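Putative phosphatase/phosphodiesterase MPN_349 (Mycoplasma pneumoniae M129, PDB 1T71) is a di-iron hydrolase of the YmdB-like family, within the calcineurin clan, that probably cleaves phosphate esters, perhaps 2',3'-cyclic nucleotides. Local coordinates at residues A[9-14]-A[180-185]; A[137-142]-A[167-172]; A[242-248]-A[259-265]. The contacts are given in a common frame with arbitrary orientation. Residues are numbered along the deposited sequence.

Contact 1: residues A[9-14]-A[180-185]; sequences FLGDVY and FGTHTH. With FE (Fe (III) ion), chain B; FE (Fe (III) ion), chain C.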
loop_
_atom_site.group_PDB
_atom_site.type_symbol
_atom_site.label_atom_id
_atom_site.label_comp_id
_atom_site.label_asym_id
_atom_site.label_seq_id
_atom_site.Cartn_x
_atom_site.Cartn_y
_atom_site.Cartn_z
ATOM N N PHE A 9 3.938 7.347 3.772
ATOM C CA PHE A 9 3.223 6.143 3.356
ATOM C C PHE A 9 3.841 5.618 2.058
ATOM O O PHE A 9 3.885 6.331 1.056
ATOM C CB PHE A 9 1.734 6.450 3.146
ATOM C CG PHE A 9 0.911 5.238 2.808
ATOM C CD1 PHE A 9 1.003 4.642 1.556
ATOM C CD2 PHE A 9 0.091 4.652 3.769
ATOM C CE1 PHE A 9 0.292 3.472 1.262
ATOM C CE2 PHE A 9 -0.620 3.487 3.488
ATOM C CZ PHE A 9 -0.518 2.894 2.233
ATOM N N LEU A 10 4.318 4.375 2.081
ATOM C CA LEU A 10 4.942 3.771 0.903
ATOM C C LEU A 10 4.034 2.717 0.274
ATOM O O LEU A 10 3.369 1.955 0.984
ATOM C CB LEU A 10 6.285 3.132 1.280
ATOM C CG LEU A 10 7.311 4.026 1.991
ATOM C CD1 LEU A 10 8.661 3.320 2.031
ATOM C CD2 LEU A 10 7.446 5.348 1.269
ATOM N N GLY A 11 4.022 2.676 -1.056
ATOM C CA GLY A 11 3.184 1.730 -1.779
ATOM C C GLY A 11 3.695 0.299 -1.785
ATOM O O GLY A 11 4.804 0.019 -1.331
ATOM N N ASP A 12 2.871 -0.600 -2.318
ATOM C CA ASP A 12 3.156 -2.031 -2.398
ATOM C C ASP A 12 4.621 -2.424 -2.453
ATOM O O ASP A 12 5.304 -2.158 -3.444
ATOM C CB ASP A 12 2.449 -2.642 -3.619
ATOM C CG ASP A 12 0.943 -2.474 -3.571
ATOM O OD1 ASP A 12 0.478 -1.343 -3.285
ATOM O OD2 ASP A 12 0.228 -3.467 -3.829
ATOM N N VAL A 13 5.090 -3.074 -1.387
ATOM C CA VAL A 13 6.470 -3.556 -1.314
ATOM C C VAL A 13 6.504 -4.823 -2.162
ATOM O O VAL A 13 5.736 -5.750 -1.923
ATOM C CB VAL A 13 6.875 -3.909 0.130
ATOM C CG1 VAL A 13 8.266 -4.510 0.144
ATOM C CG2 VAL A 13 6.841 -2.669 0.995
ATOM N N TYR A 14 7.400 -4.876 -3.139
ATOM C CA TYR A 14 7.448 -6.024 -4.038
ATOM C C TYR A 14 8.822 -6.695 -4.161
ATOM O O TYR A 14 9.753 -6.142 -4.758
ATOM C CB TYR A 14 6.952 -5.561 -5.418
ATOM C CG TYR A 14 6.644 -6.655 -6.421
ATOM C CD1 TYR A 14 7.646 -7.512 -6.896
ATOM C CD2 TYR A 14 5.352 -6.813 -6.920
ATOM C CE1 TYR A 14 7.359 -8.500 -7.850
ATOM C CE2 TYR A 14 5.055 -7.795 -7.869
ATOM C CZ TYR A 14 6.060 -8.631 -8.327
ATOM O OH TYR A 14 5.757 -9.590 -9.260
ATOM N N PHE A 180 -5.765 6.814 0.373
ATOM C CA PHE A 180 -4.673 6.459 -0.534
ATOM C C PHE A 180 -4.977 5.166 -1.275
ATOM O O PHE A 180 -5.202 4.125 -0.652
ATOM C CB PHE A 180 -3.349 6.283 0.223
ATOM C CG PHE A 180 -2.817 7.542 0.859
ATOM C CD1 PHE A 180 -3.095 8.796 0.317
ATOM C CD2 PHE A 180 -1.983 7.467 1.974
ATOM C CE1 PHE A 180 -2.547 9.954 0.873
ATOM C CE2 PHE A 180 -1.429 8.621 2.538
ATOM C CZ PHE A 180 -1.712 9.864 1.986
ATOM N N GLY A 181 -4.994 5.232 -2.602
ATOM C CA GLY A 181 -5.247 4.040 -3.389
ATOM C C GLY A 181 -3.961 3.258 -3.637
ATOM O O GLY A 181 -2.879 3.840 -3.731
ATOM N N THR A 182 -4.078 1.937 -3.722
ATOM C CA THR A 182 -2.942 1.050 -3.982
ATOM C C THR A 182 -3.438 -0.104 -4.851
ATOM O O THR A 182 -4.641 -0.208 -5.104
ATOM C CB THR A 182 -2.350 0.458 -2.668
ATOM O OG1 THR A 182 -3.397 -0.132 -1.881
ATOM C CG2 THR A 182 -1.654 1.541 -1.855
ATOM N N HIS A 183 -2.504 -0.939 -5.320
ATOM C CA HIS A 183 -2.792 -2.127 -6.141
ATOM C C HIS A 183 -2.395 -2.079 -7.619
ATOM O O HIS A 183 -2.074 -3.122 -8.183
ATOM C CB HIS A 183 -4.276 -2.536 -6.030
ATOM C CG HIS A 183 -4.655 -3.720 -6.871
ATOM N ND1 HIS A 183 -4.244 -5.005 -6.585
ATOM C CD2 HIS A 183 -5.403 -3.809 -7.998
ATOM C CE1 HIS A 183 -4.720 -5.835 -7.498
ATOM N NE2 HIS A 183 -5.425 -5.134 -8.368
ATOM N N THR A 184 -2.391 -0.903 -8.253
ATOM C CA THR A 184 -1.999 -0.913 -9.689
ATOM C C THR A 184 -0.485 -0.846 -9.944
ATOM O O THR A 184 -0.040 -1.026 -11.079
ATOM C CB THR A 184 -2.714 0.245 -10.463
ATOM O OG1 THR A 184 -2.238 1.514 -10.003
ATOM C CG2 THR A 184 -4.231 0.166 -10.252
ATOM N N HIS A 185 0.302 -0.591 -8.901
ATOM C CA HIS A 185 1.766 -0.543 -9.024
ATOM C C HIS A 185 2.333 0.585 -9.886
ATOM O O HIS A 185 3.478 0.505 -10.341
ATOM C CB HIS A 185 2.295 -1.865 -9.582
ATOM C CG HIS A 185 2.179 -3.022 -8.641
ATOM N ND1 HIS A 185 1.419 -2.979 -7.491
ATOM C CD2 HIS A 185 2.714 -4.266 -8.690
ATOM C CE1 HIS A 185 1.496 -4.143 -6.875
ATOM N NE2 HIS A 185 2.274 -4.943 -7.581
HETATM FE FE FE B . 0.280 -5.212 -5.177
HETATM FE FE FE C . -2.794 -5.979 -5.237
HETATM O O HOH W 1 -0.027 0.190 -6.029
#
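Segments 9-14 and 180-185 come from facing sheets and exchange no direct hydrogen bond; their backbones lie 8.8 Å apart between the CA atoms of F9 and F180 and close to 6.9 Å between those of D12 and H185. This is the core of the calcineurin-like metallophosphoesterase sandwich, in which the chain leaving each strand brings metal ligands to a dinuclear site. There the edge of the F180 ring meets the face of the F9 ring in a T-shaped pair (CG of F9 to CD2 of F180, 3.7 Å). Nearer the metals, T182 places its CB 3.4 Å from D12 OD1, while its OG1 bonds to D156. A water links D12 to the loop that carries H183 and H185: it accepts from N of H183 (2.8 Å) and N of H185 (3.0 Å) and is also hydrogen-bonded to D12 OD1 (3.2 Å). D12 OD2 coordinates one iron and H183 ND1 the other, each at 2.2 Å; E43 bridges both, and N44 and N71 complete the modelled ligands. H185 is a ligand of the iron held by D12, but as modelled its CE1 lies 2.4 Å and its NE2 3.1 Å from that FE, presenting no coordinating nitrogen.

Contact 2: residues A[137-142]-A[167-172]; sequences PFKVLK and AFCMAF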
loop_
_atom_site.group_PDB
_atom_site.type_symbol
_atom_site.label_atom_id
_atom_site.label_comp_id
_atom_site.label_asym_id
_atom_site.label_seq_id
_atom_site.Cartn_x
_atom_site.Cartn_y
_atom_site.Cartn_z
ATOM N N PRO A 137 -17.079 -2.170 0.358
ATOM C CA PRO A 137 -16.115 -1.246 0.971
ATOM C C PRO A 137 -16.776 0.052 1.430
ATOM O O PRO A 137 -16.493 0.560 2.516
ATOM C CB PRO A 137 -15.108 -0.978 -0.151
ATOM C CG PRO A 137 -15.377 -2.049 -1.168
ATOM C CD PRO A 137 -16.842 -2.268 -1.089
ATOM N N PHE A 138 -17.642 0.594 0.579
ATOM C CA PHE A 138 -18.349 1.837 0.877
ATOM C C PHE A 138 -19.192 1.680 2.138
ATOM O O PHE A 138 -19.104 2.486 3.065
ATOM C CB PHE A 138 -19.252 2.228 -0.301
ATOM C CG PHE A 138 -18.500 2.681 -1.524
ATOM C CD1 PHE A 138 -18.304 4.036 -1.773
ATOM C CD2 PHE A 138 -17.967 1.755 -2.414
ATOM C CE1 PHE A 138 -17.585 4.461 -2.889
ATOM C CE2 PHE A 138 -17.243 2.172 -3.537
ATOM C CZ PHE A 138 -17.052 3.528 -3.774
ATOM N N LYS A 139 -20.010 0.635 2.173
ATOM C CA LYS A 139 -20.861 0.395 3.330
ATOM C C LYS A 139 -20.039 0.107 4.583
ATOM O O LYS A 139 -20.294 0.677 5.639
ATOM C CB LYS A 139 -21.825 -0.761 3.042
ATOM C CG LYS A 139 -22.695 -0.497 1.823
ATOM C CD LYS A 139 -23.783 -1.536 1.645
ATOM C CE LYS A 139 -24.627 -1.196 0.430
ATOM N NZ LYS A 139 -25.755 -2.145 0.240
ATOM N N VAL A 140 -19.042 -0.763 4.463
ATOM C CA VAL A 140 -18.199 -1.106 5.608
ATOM C C VAL A 140 -17.524 0.100 6.248
ATOM O O VAL A 140 -17.577 0.270 7.463
ATOM C CB VAL A 140 -17.095 -2.120 5.218
ATOM C CG1 VAL A 140 -16.090 -2.272 6.365
ATOM C CG2 VAL A 140 -17.724 -3.469 4.902
ATOM N N LEU A 141 -16.882 0.934 5.436
ATOM C CA LEU A 141 -16.184 2.097 5.964
ATOM C C LEU A 141 -17.155 3.114 6.550
ATOM O O LEU A 141 -16.842 3.772 7.539
ATOM C CB LEU A 141 -15.320 2.739 4.872
ATOM C CG LEU A 141 -14.308 3.815 5.292
ATOM C CD1 LEU A 141 -14.984 5.150 5.378
ATOM C CD2 LEU A 141 -13.666 3.459 6.626
ATOM N N LYS A 142 -18.337 3.225 5.949
ATOM C CA LYS A 142 -19.357 4.159 6.422
ATOM C C LYS A 142 -19.747 3.791 7.857
ATOM O O LYS A 142 -19.746 4.644 8.751
ATOM C CB LYS A 142 -20.576 4.093 5.501
ATOM C CG LYS A 142 -21.397 5.371 5.420
ATOM C CD LYS A 142 -22.479 5.422 6.470
ATOM C CE LYS A 142 -23.385 6.641 6.263
ATOM N NZ LYS A 142 -24.057 6.671 4.930
ATOM N N ALA A 167 -14.656 7.384 -6.952
ATOM C CA ALA A 167 -16.010 7.389 -6.418
ATOM C C ALA A 167 -15.873 7.299 -4.897
ATOM O O ALA A 167 -16.623 7.926 -4.151
ATOM C CB ALA A 167 -16.795 6.199 -6.944
ATOM N N PHE A 168 -14.889 6.522 -4.454
ATOM C CA PHE A 168 -14.628 6.333 -3.031
ATOM C C PHE A 168 -14.169 7.673 -2.457
ATOM O O PHE A 168 -14.583 8.069 -1.370
ATOM C CB PHE A 168 -13.546 5.255 -2.851
ATOM C CG PHE A 168 -13.399 4.753 -1.436
ATOM C CD1 PHE A 168 -12.467 5.323 -0.568
ATOM C CD2 PHE A 168 -14.175 3.697 -0.979
ATOM C CE1 PHE A 168 -12.308 4.839 0.735
ATOM C CE2 PHE A 168 -14.025 3.207 0.324
ATOM C CZ PHE A 168 -13.088 3.779 1.178
ATOM N N CYS A 169 -13.326 8.376 -3.208
ATOM C CA CYS A 169 -12.818 9.677 -2.796
ATOM C C CYS A 169 -13.972 10.659 -2.622
ATOM O O CYS A 169 -14.037 11.408 -1.648
ATOM C CB CYS A 169 -11.851 10.221 -3.854
ATOM S SG CYS A 169 -11.278 11.928 -3.553
ATOM N N MET A 170 -14.885 10.646 -3.581
ATOM C CA MET A 170 -16.022 11.546 -3.557
ATOM C C MET A 170 -16.967 11.250 -2.399
ATOM O O MET A 170 -17.574 12.161 -1.828
ATOM C CB MET A 170 -16.772 11.461 -4.886
ATOM C CG MET A 170 -17.222 12.809 -5.395
ATOM S SD MET A 170 -15.924 13.759 -6.212
ATOM C CE MET A 170 -14.719 14.016 -4.916
ATOM N N ALA A 171 -17.077 9.976 -2.045
ATOM C CA ALA A 171 -17.954 9.564 -0.964
ATOM C C ALA A 171 -17.452 9.914 0.439
ATOM O O ALA A 171 -18.229 10.370 1.276
ATOM C CB ALA A 171 -18.207 8.066 -1.050
ATOM N N PHE A 172 -16.165 9.705 0.699
ATOM C CA PHE A 172 -15.622 9.954 2.039
ATOM C C PHE A 172 -14.648 11.122 2.202
ATOM O O PHE A 172 -14.027 11.254 3.252
ATOM C CB PHE A 172 -14.930 8.683 2.552
ATOM C CG PHE A 172 -15.810 7.468 2.551
ATOM C CD1 PHE A 172 -15.775 6.566 1.491
ATOM C CD2 PHE A 172 -16.687 7.229 3.608
ATOM C CE1 PHE A 172 -16.598 5.441 1.482
ATOM C CE2 PHE A 172 -17.515 6.108 3.613
ATOM C CZ PHE A 172 -17.471 5.211 2.547
#
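A167 is the first residue of 167-172 to touch the partner helix, its O 3.8 Å from CE1 of F138 and its CB 4.2 Å from F138 CZ. F168, one residue on, presents its ring edge to the face of F138 in a T-shaped stack with centroids 5.3 Å apart and planes at 65°. The far end of the F168 ring reaches the first turn of the partner helix, with CE2 4.3 Å from P137 CB and CZ 4.3 Å from L141 CG; beyond these it stacks on F157 of strand 152-158. Helices 137-145 and 162-172 belong to consecutive beta-alpha-beta crossovers, linking parallel strands 117-124, 152-158 and 178-182, so they run side by side in nearly the same direction (27° between the short axes, 11.2 Å apart) over one face of that sheet. That separation is wide enough for large rings to fill the groove. A171, a turn after A167, offers CB at 4.1 Å from F138 CE1, and with A167, F168 and F172 it forms the hole that receives F138 as a knob. F172 inserts its ring between the helices: the CZ edge comes 3.2 Å from F138 O, and L141 CD1 makes a CH-pi contact over the face, 3.5 Å from the ring centroid.

Contact 3: residues A[242-248]-A[259-265]; sequences QLNGVFF and KTEAIRI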
loop_
_atom_site.group_PDB
_atom_site.type_symbol
_atom_site.label_atom_id
_atom_site.label_comp_id
_atom_site.label_asym_id
_atom_site.label_seq_id
_atom_site.Cartn_x
_atom_site.Cartn_y
_atom_site.Cartn_z
ATOM N N GLN A 242 12.432 0.785 -7.750
ATOM C CA GLN A 242 11.733 2.050 -7.607
ATOM C C GLN A 242 11.054 2.108 -6.254
ATOM O O GLN A 242 10.621 1.086 -5.709
ATOM C CB GLN A 242 10.693 2.235 -8.726
ATOM C CG GLN A 242 9.597 1.172 -8.766
ATOM C CD GLN A 242 8.623 1.380 -9.911
ATOM O OE1 GLN A 242 7.945 2.406 -9.987
ATOM N NE2 GLN A 242 8.550 0.409 -10.811
ATOM N N LEU A 243 10.982 3.314 -5.713
ATOM C CA LEU A 243 10.355 3.568 -4.429
ATOM C C LEU A 243 9.324 4.658 -4.675
ATOM O O LEU A 243 9.649 5.706 -5.232
ATOM C CB LEU A 243 11.408 4.051 -3.425
ATOM C CG LEU A 243 11.013 4.525 -2.020
ATOM C CD1 LEU A 243 10.120 5.746 -2.090
ATOM C CD2 LEU A 243 10.326 3.411 -1.289
ATOM N N ASN A 244 8.085 4.409 -4.262
ATOM C CA ASN A 244 7.012 5.374 -4.441
ATOM C C ASN A 244 6.204 5.515 -3.162
ATOM O O ASN A 244 5.828 4.524 -2.531
ATOM C CB ASN A 244 6.106 4.931 -5.586
ATOM C CG ASN A 244 6.798 5.002 -6.930
ATOM O OD1 ASN A 244 6.880 6.068 -7.539
ATOM N ND2 ASN A 244 7.319 3.869 -7.394
ATOM N N GLY A 245 5.940 6.753 -2.770
ATOM C CA GLY A 245 5.188 6.968 -1.554
ATOM C C GLY A 245 4.622 8.361 -1.445
ATOM O O GLY A 245 4.690 9.164 -2.383
ATOM N N VAL A 246 4.048 8.643 -0.287
ATOM C CA VAL A 246 3.461 9.937 -0.024
ATOM C C VAL A 246 3.822 10.428 1.370
ATOM O O VAL A 246 3.719 9.681 2.352
ATOM C CB VAL A 246 1.927 9.877 -0.110
ATOM C CG1 VAL A 246 1.326 11.199 0.359
ATOM C CG2 VAL A 246 1.499 9.563 -1.532
ATOM N N PHE A 247 4.272 11.675 1.444
ATOM C CA PHE A 247 4.567 12.292 2.724
ATOM C C PHE A 247 3.401 13.226 3.003
ATOM O O PHE A 247 2.952 13.935 2.104
ATOM C CB PHE A 247 5.852 13.119 2.680
ATOM C CG PHE A 247 5.889 14.222 3.709
ATOM C CD1 PHE A 247 5.474 15.512 3.381
ATOM C CD2 PHE A 247 6.263 13.956 5.020
ATOM C CE1 PHE A 247 5.425 16.523 4.356
ATOM C CE2 PHE A 247 6.218 14.954 6.001
ATOM C CZ PHE A 247 5.796 16.240 5.669
ATOM N N PHE A 248 2.887 13.210 4.226
ATOM C CA PHE A 248 1.803 14.118 4.576
ATOM C C PHE A 248 1.835 14.448 6.055
ATOM O O PHE A 248 2.206 13.610 6.876
ATOM C CB PHE A 248 0.421 13.543 4.201
ATOM C CG PHE A 248 0.020 12.325 4.986
ATOM C CD1 PHE A 248 0.510 11.068 4.651
ATOM C CD2 PHE A 248 -0.875 12.431 6.047
ATOM C CE1 PHE A 248 0.115 9.927 5.359
ATOM C CE2 PHE A 248 -1.279 11.303 6.764
ATOM C CZ PHE A 248 -0.781 10.044 6.417
ATOM N N LYS A 259 -0.093 19.437 4.600
ATOM C CA LYS A 259 0.904 19.336 3.548
ATOM C C LYS A 259 1.035 17.924 2.994
ATOM O O LYS A 259 0.797 16.945 3.700
ATOM C CB LYS A 259 2.257 19.825 4.086
ATOM C CG LYS A 259 3.439 19.572 3.165
ATOM C CD LYS A 259 4.636 20.454 3.510
ATOM C CE LYS A 259 4.333 21.928 3.225
ATOM N NZ LYS A 259 5.562 22.792 3.283
ATOM N N THR A 260 1.396 17.836 1.716
ATOM C CA THR A 260 1.592 16.559 1.046
ATOM C C THR A 260 2.629 16.710 -0.051
ATOM O O THR A 260 2.741 17.763 -0.673
ATOM C CB THR A 260 0.308 16.032 0.382
ATOM O OG1 THR A 260 -0.120 16.958 -0.626
ATOM C CG2 THR A 260 -0.787 15.837 1.410
ATOM N N GLU A 261 3.383 15.641 -0.282
ATOM C CA GLU A 261 4.404 15.630 -1.316
ATOM C C GLU A 261 4.630 14.191 -1.762
ATOM O O GLU A 261 4.720 13.286 -0.934
ATOM C CB GLU A 261 5.720 16.196 -0.783
ATOM C CG GLU A 261 6.729 16.481 -1.882
ATOM C CD GLU A 261 8.128 16.729 -1.359
ATOM O OE1 GLU A 261 8.287 17.546 -0.430
ATOM O OE2 GLU A 261 9.075 16.111 -1.889
ATOM N N ALA A 262 4.714 13.981 -3.069
ATOM C CA ALA A 262 4.949 12.647 -3.600
ATOM C C ALA A 262 6.424 12.284 -3.432
ATOM O O ALA A 262 7.303 13.115 -3.661
ATOM C CB ALA A 262 4.569 12.596 -5.075
ATOM N N ILE A 263 6.691 11.047 -3.028
ATOM C CA ILE A 263 8.061 10.584 -2.848
ATOM C C ILE A 263 8.386 9.570 -3.939
ATOM O O ILE A 263 7.679 8.574 -4.085
ATOM C CB ILE A 263 8.247 9.888 -1.491
ATOM C CG1 ILE A 263 7.880 10.844 -0.356
ATOM C CG2 ILE A 263 9.685 9.389 -1.362
ATOM C CD1 ILE A 263 7.842 10.179 1.012
ATOM N N ARG A 264 9.448 9.823 -4.700
ATOM C CA ARG A 264 9.848 8.903 -5.761
ATOM C C ARG A 264 11.358 8.766 -5.962
ATOM O O ARG A 264 12.095 9.753 -6.008
ATOM C CB ARG A 264 9.189 9.280 -7.098
ATOM C CG ARG A 264 9.984 8.809 -8.317
ATOM C CD ARG A 264 9.179 8.826 -9.610
ATOM N NE ARG A 264 8.357 7.631 -9.679
ATOM C CZ ARG A 264 8.305 6.809 -10.719
ATOM N NH1 ARG A 264 9.024 7.043 -11.806
ATOM N NH2 ARG A 264 7.544 5.729 -10.652
ATOM N N ILE A 265 11.798 7.521 -6.074
ATOM C CA ILE A 265 13.202 7.206 -6.288
ATOM C C ILE A 265 13.259 6.114 -7.350
ATOM O O ILE A 265 12.548 5.114 -7.263
ATOM C CB ILE A 265 13.869 6.709 -4.986
ATOM C CG1 ILE A 265 13.817 7.815 -3.931
ATOM C CG2 ILE A 265 15.315 6.315 -5.250
ATOM C CD1 ILE A 265 14.371 7.422 -2.591
HETATM O O HOH W 2 7.264 3.822 -12.219
#
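Strands 242-248 and 259-265 form an antiparallel beta hairpin whose backbone donors and acceptors pair regularly. Three hydrogen-bonded pairs satisfy each other both ways: L243 N to I265 O (2.8 Å) and I265 N to L243 O (2.9 Å); G245 N to I263 O and I263 N to G245 O (both 2.8 Å); F247 N to E261 O (2.9 Å) and E261 N to F247 O (3.0 Å). The backbones of N244, V246 and F248 instead bond to G11, F9 and F7 of strand 6-10 and the turn after it. Among the side chains, R264 donates to N244 OD1 from both NE (3.0 Å) and NH2 (3.2 Å), while N244 ND2 serves M206 O and, weakly, Q242 OE1 (3.0 Å). A water accepts from R264 NH2 (2.5 Å) and donates to Q242 OE1 (2.7 Å), bridging two groups badly angled for a direct bond; Q242 NE2 bonds to P209 O. E261 OE2 is satisfied by Y33 OH. L243, I263, F247 and I265 share one face, where L243 and I265 meet helix 15-23 and F247 stacks on Y33. On the other, V246 and F248 pack on strand 178-182 of the facing sheet; strand 259-267 edges the sheet of 6-10 and 241-249.

In the fold
Contacts 1 and 3 meet directly, their centres 11 Å apart, because strand 6-10 pairs with strand 241-249: F9 O lies 2.7 Å from V246 N, and G11 N lies 3.0 Å from N244 O. F180 then joins the facing sheet to the hairpin, its CE2 3.5 Å from F248 CE1. Contact 2 is nested in the chain loop closed by contact 1, yet the centres of contacts 1 and 2 are 19 Å apart and the nearest atoms about 7 Å. Contact 2 packs over the sheet of 178-182, whereas contact 3, 24 Å away between centres, edges the other. Contact 1 supplies D12 to one iron and H183 to the other; the side chain of Q242 stays about 11 Å from a bound iron.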